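Local coordinates for viral structural protein 4 (Bombyx mori cytoplasmic polyhedrosis virus, PDB 6TZ0) that binds GTP and probably serves as a cofactor of the viral RNA-dependent RNA polymerase during transcription inside the capsid, at residues B[270-284]-B[311-323]. Numbering follows the deposited sequence.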
loop_
_atom_site.group_PDB
_atom_site.type_symbol
_atom_site.label_atom_id
_atom_site.label_comp_id
_atom_site.label_asym_id
_atom_site.label_seq_id
_atom_site.Cartn_x
_atom_site.Cartn_y
_atom_site.Cartn_z
ATOM N N MET B 270 43.822 -0.434 13.023
ATOM C CA MET B 270 43.692 0.990 13.305
ATOM C C MET B 270 43.076 1.171 14.684
ATOM O O MET B 270 42.059 0.548 14.999
ATOM C CB MET B 270 42.833 1.681 12.248
ATOM C CG MET B 270 43.444 1.680 10.872
ATOM S SD MET B 270 42.350 2.353 9.615
ATOM C CE MET B 270 42.429 4.085 10.001
ATOM N N VAL B 271 43.697 2.014 15.508
ATOM C CA VAL B 271 43.302 2.216 16.898
ATOM C C VAL B 271 43.100 3.708 17.134
ATOM O O VAL B 271 43.903 4.528 16.680
ATOM C CB VAL B 271 44.359 1.637 17.872
ATOM C CG1 VAL B 271 44.001 1.892 19.319
ATOM C CG2 VAL B 271 44.519 0.158 17.674
ATOM N N ASN B 272 42.031 4.062 17.855
ATOM C CA ASN B 272 41.714 5.447 18.187
ATOM C C ASN B 272 42.344 5.908 19.486
ATOM O O ASN B 272 41.756 6.731 20.191
ATOM C CB ASN B 272 40.204 5.653 18.263
ATOM C CG ASN B 272 39.551 5.601 16.928
ATOM O OD1 ASN B 272 38.774 4.707 16.641
ATOM N ND2 ASN B 272 39.842 6.576 16.104
ATOM N N LEU B 273 43.506 5.386 19.841
ATOM C CA LEU B 273 44.257 5.897 20.969
ATOM C C LEU B 273 45.633 6.328 20.496
ATOM O O LEU B 273 46.126 5.872 19.464
ATOM C CB LEU B 273 44.396 4.854 22.077
ATOM C CG LEU B 273 43.121 4.419 22.788
ATOM C CD1 LEU B 273 43.458 3.352 23.794
ATOM C CD2 LEU B 273 42.441 5.597 23.452
ATOM N N SER B 274 46.242 7.226 21.259
ATOM C CA SER B 274 47.605 7.644 20.998
ATOM C C SER B 274 48.583 6.552 21.416
ATOM O O SER B 274 48.241 5.613 22.135
ATOM C CB SER B 274 47.914 8.939 21.740
ATOM O OG SER B 274 49.275 9.295 21.587
ATOM N N LYS B 275 49.825 6.690 20.957
ATOM C CA LYS B 275 50.859 5.722 21.297
ATOM C C LYS B 275 51.311 5.865 22.744
ATOM O O LYS B 275 51.819 4.904 23.326
ATOM C CB LYS B 275 52.027 5.884 20.324
ATOM C CG LYS B 275 53.059 4.781 20.329
ATOM C CD LYS B 275 54.088 5.014 19.236
ATOM C CE LYS B 275 55.151 3.934 19.250
ATOM N NZ LYS B 275 56.181 4.161 18.204
ATOM N N ARG B 276 51.111 7.036 23.344
ATOM C CA ARG B 276 51.387 7.217 24.762
ATOM C C ARG B 276 50.310 6.578 25.627
ATOM O O ARG B 276 50.626 5.905 26.614
ATOM C CB ARG B 276 51.504 8.705 25.072
ATOM C CG ARG B 276 51.865 9.026 26.504
ATOM C CD ARG B 276 51.991 10.528 26.693
ATOM N NE ARG B 276 53.092 11.074 25.904
ATOM C CZ ARG B 276 54.359 11.103 26.307
ATOM N NH1 ARG B 276 54.691 10.627 27.498
ATOM N NH2 ARG B 276 55.294 11.612 25.519
ATOM N N ASP B 277 49.038 6.782 25.274
ATOM C CA ASP B 277 47.938 6.223 26.054
ATOM C C ASP B 277 47.891 4.709 25.929
ATOM O O ASP B 277 47.821 3.992 26.933
ATOM C CB ASP B 277 46.616 6.830 25.597
ATOM C CG ASP B 277 46.496 8.290 25.954
ATOM O OD1 ASP B 277 47.102 8.707 26.960
ATOM O OD2 ASP B 277 45.793 9.023 25.229
ATOM N N LEU B 278 47.920 4.208 24.703
ATOM C CA LEU B 278 48.028 2.780 24.442
ATOM C C LEU B 278 49.470 2.365 24.702
ATOM O O LEU B 278 50.331 2.499 23.834
ATOM C CB LEU B 278 47.616 2.483 23.008
ATOM C CG LEU B 278 47.555 1.028 22.574
ATOM C CD1 LEU B 278 46.439 0.298 23.300
ATOM C CD2 LEU B 278 47.378 0.953 21.083
ATOM N N GLY B 279 49.742 1.851 25.895
ATOM C CA GLY B 279 51.112 1.581 26.284
ATOM C C GLY B 279 51.685 0.316 25.685
ATOM O O GLY B 279 51.852 -0.684 26.386
ATOM N N LEU B 280 51.994 0.344 24.391
ATOM C CA LEU B 280 52.477 -0.824 23.672
ATOM C C LEU B 280 53.729 -0.475 22.885
ATOM O O LEU B 280 53.846 0.625 22.340
ATOM C CB LEU B 280 51.417 -1.372 22.717
ATOM C CG LEU B 280 50.153 -1.981 23.319
ATOM C CD1 LEU B 280 49.178 -2.326 22.221
ATOM C CD2 LEU B 280 50.499 -3.215 24.121
ATOM N N ASP B 281 54.655 -1.421 22.822
ATOM C CA ASP B 281 55.886 -1.307 22.057
ATOM C C ASP B 281 55.971 -2.467 21.074
ATOM O O ASP B 281 55.136 -3.370 21.079
ATOM C CB ASP B 281 57.103 -1.297 22.981
ATOM C CG ASP B 281 57.131 -0.095 23.889
ATOM O OD1 ASP B 281 56.567 0.949 23.503
ATOM O OD2 ASP B 281 57.720 -0.189 24.986
ATOM N N VAL B 282 56.999 -2.440 20.229
ATOM C CA VAL B 282 57.217 -3.510 19.264
ATOM C C VAL B 282 57.660 -4.766 20.002
ATOM O O VAL B 282 58.659 -4.757 20.731
ATOM C CB VAL B 282 58.245 -3.096 18.206
ATOM C CG1 VAL B 282 58.568 -4.261 17.301
ATOM C CG2 VAL B 282 57.717 -1.940 17.391
ATOM N N GLY B 283 56.913 -5.851 19.822
ATOM C CA GLY B 283 57.197 -7.112 20.469
ATOM C C GLY B 283 56.224 -7.481 21.559
ATOM O O GLY B 283 56.303 -8.599 22.081
ATOM N N ASP B 284 55.310 -6.584 21.918
ATOM C CA ASP B 284 54.375 -6.851 22.996
ATOM C C ASP B 284 53.309 -7.847 22.561
ATOM O O ASP B 284 52.963 -7.964 21.385
ATOM C CB ASP B 284 53.710 -5.563 23.470
ATOM C CG ASP B 284 54.651 -4.678 24.242
ATOM O OD1 ASP B 284 55.602 -5.209 24.846
ATOM O OD2 ASP B 284 54.431 -3.452 24.261
ATOM N N SER B 311 49.770 -13.368 18.877
ATOM C CA SER B 311 50.238 -12.305 18.005
ATOM C C SER B 311 51.105 -11.319 18.769
ATOM O O SER B 311 50.814 -10.970 19.913
ATOM C CB SER B 311 49.053 -11.571 17.392
ATOM O OG SER B 311 48.308 -12.439 16.565
ATOM N N THR B 312 52.180 -10.875 18.128
ATOM C CA THR B 312 53.059 -9.843 18.655
ATOM C C THR B 312 53.091 -8.672 17.686
ATOM O O THR B 312 52.662 -8.781 16.538
ATOM C CB THR B 312 54.475 -10.379 18.890
ATOM O OG1 THR B 312 55.042 -10.782 17.640
ATOM C CG2 THR B 312 54.447 -11.569 19.825
ATOM N N ILE B 313 53.606 -7.545 18.152
ATOM C CA ILE B 313 53.604 -6.316 17.370
ATOM C C ILE B 313 54.858 -6.257 16.511
ATOM O O ILE B 313 55.975 -6.396 17.017
ATOM C CB ILE B 313 53.503 -5.084 18.281
ATOM C CG1 ILE B 313 52.146 -5.046 18.971
ATOM C CG2 ILE B 313 53.675 -3.835 17.487
ATOM C CD1 ILE B 313 52.025 -4.005 20.033
ATOM N N MET B 314 54.672 -6.043 15.210
ATOM C CA MET B 314 55.787 -5.816 14.303
ATOM C C MET B 314 56.139 -4.344 14.166
ATOM O O MET B 314 57.320 -4.018 14.014
ATOM C CB MET B 314 55.467 -6.377 12.918
ATOM C CG MET B 314 55.235 -7.866 12.880
ATOM S SD MET B 314 54.698 -8.439 11.260
ATOM C CE MET B 314 56.212 -8.288 10.323
ATOM N N LYS B 315 55.151 -3.448 14.225
ATOM C CA LYS B 315 55.361 -2.028 13.972
ATOM C C LYS B 315 54.160 -1.238 14.483
ATOM O O LYS B 315 53.021 -1.661 14.294
ATOM C CB LYS B 315 55.558 -1.775 12.473
ATOM C CG LYS B 315 55.936 -0.364 12.116
ATOM C CD LYS B 315 56.174 -0.238 10.629
ATOM C CE LYS B 315 56.543 1.179 10.256
ATOM N NZ LYS B 315 56.765 1.316 8.794
ATOM N N ILE B 316 54.424 -0.101 15.135
ATOM C CA ILE B 316 53.396 0.866 15.519
ATOM C C ILE B 316 53.810 2.239 15.014
ATOM O O ILE B 316 54.907 2.712 15.325
ATOM C CB ILE B 316 53.167 0.929 17.041
ATOM C CG1 ILE B 316 52.586 -0.365 17.569
ATOM C CG2 ILE B 316 52.183 2.017 17.397
ATOM C CD1 ILE B 316 52.517 -0.409 19.072
ATOM N N SER B 317 52.932 2.883 14.256
ATOM C CA SER B 317 53.134 4.237 13.779
ATOM C C SER B 317 51.927 5.088 14.139
ATOM O O SER B 317 50.824 4.560 14.306
ATOM C CB SER B 317 53.340 4.254 12.259
ATOM O OG SER B 317 54.481 3.501 11.896
ATOM N N PRO B 318 52.106 6.400 14.293
ATOM C CA PRO B 318 50.942 7.280 14.443
ATOM C C PRO B 318 50.144 7.358 13.154
ATOM O O PRO B 318 50.704 7.402 12.056
ATOM C CB PRO B 318 51.565 8.634 14.794
ATOM C CG PRO B 318 52.890 8.307 15.334
ATOM C CD PRO B 318 53.358 7.117 14.575
ATOM N N HIS B 319 48.824 7.367 13.292
ATOM C CA HIS B 319 47.943 7.328 12.139
ATOM C C HIS B 319 46.722 8.171 12.465
ATOM O O HIS B 319 46.485 8.514 13.620
ATOM C CB HIS B 319 47.568 5.882 11.793
ATOM C CG HIS B 319 46.903 5.729 10.465
ATOM N ND1 HIS B 319 47.598 5.763 9.278
ATOM C CD2 HIS B 319 45.601 5.576 10.134
ATOM C CE1 HIS B 319 46.755 5.613 8.274
ATOM N NE2 HIS B 319 45.536 5.508 8.766
ATOM N N LYS B 320 45.966 8.538 11.435
ATOM C CA LYS B 320 44.761 9.332 11.624
ATOM C C LYS B 320 43.673 8.526 12.328
ATOM O O LYS B 320 43.525 7.325 12.097
ATOM C CB LYS B 320 44.260 9.822 10.270
ATOM C CG LYS B 320 43.089 10.745 10.348
ATOM C CD LYS B 320 42.634 11.202 9.006
ATOM C CE LYS B 320 41.436 12.088 9.176
ATOM N NZ LYS B 320 40.275 11.316 9.681
ATOM N N MET B 321 42.926 9.188 13.212
ATOM C CA MET B 321 41.798 8.547 13.873
ATOM C C MET B 321 40.652 8.269 12.915
ATOM O O MET B 321 40.351 9.063 12.024
ATOM C CB MET B 321 41.282 9.403 15.026
ATOM C CG MET B 321 42.061 9.255 16.299
ATOM S SD MET B 321 41.242 10.111 17.641
ATOM C CE MET B 321 42.356 9.753 18.992
ATOM N N MET B 322 40.000 7.132 13.129
ATOM C CA MET B 322 38.813 6.758 12.381
ATOM C C MET B 322 37.626 7.627 12.768
ATOM O O MET B 322 37.494 8.071 13.909
ATOM C CB MET B 322 38.467 5.298 12.648
ATOM C CG MET B 322 39.522 4.330 12.199
ATOM S SD MET B 322 39.091 2.616 12.497
ATOM C CE MET B 322 39.412 2.505 14.247
ATOM N N ASN B 323 36.760 7.857 11.811
ATOM C CA ASN B 323 35.518 8.540 12.080
ATOM C C ASN B 323 34.377 7.537 12.087
ATOM O O ASN B 323 34.366 6.618 11.264
ATOM C CB ASN B 323 35.239 9.618 11.032
ATOM C CG ASN B 323 36.329 10.657 10.970
ATOM O OD1 ASN B 323 37.011 10.790 9.959
ATOM N ND2 ASN B 323 36.511 11.390 12.058
#
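The edge strand of a four-stranded antiparallel sheet is covered here by the loop that leaves strand 266-271, with Leu280 of the loop set against Ile313 and Ile316. Leu280 CB lies 3.8 Å from Ile313 CD1 and 3.9 Å from Ile316 CD1, and the Leu280 and Ile313 side chains cross at about a right angle. The other branch of Ile316, CG2, meets the extended chain of Lys275, whose NZ makes a weak hydrogen bond of 3.5 Å to Ile316 O. Strand 255-261 separates 266-271 from 313-319 in the sheet, so contact depends on this loop and on the strand ends. A type II beta turn, Asp281 to Asp284, closes one end, with Gly283 at the third position at a positive phi (108°). Two weak backbone bonds join the turn to Ile313: Gly283 N to Ile313 O, 3.0 Å, and Ile313 N to Asp284 O, 3.3 Å. At the other end Met270, bent at chi3 (74°), brings CE to the edge of the His319 ring, 3.5 Å from CD2, while His319 NE2 is hydrogen-bonded to Gln188 O. Met270 CE is also 3.7 Å from Met322 CG, and the Met322 side chain touches Phe548 of helix 547-556 as well.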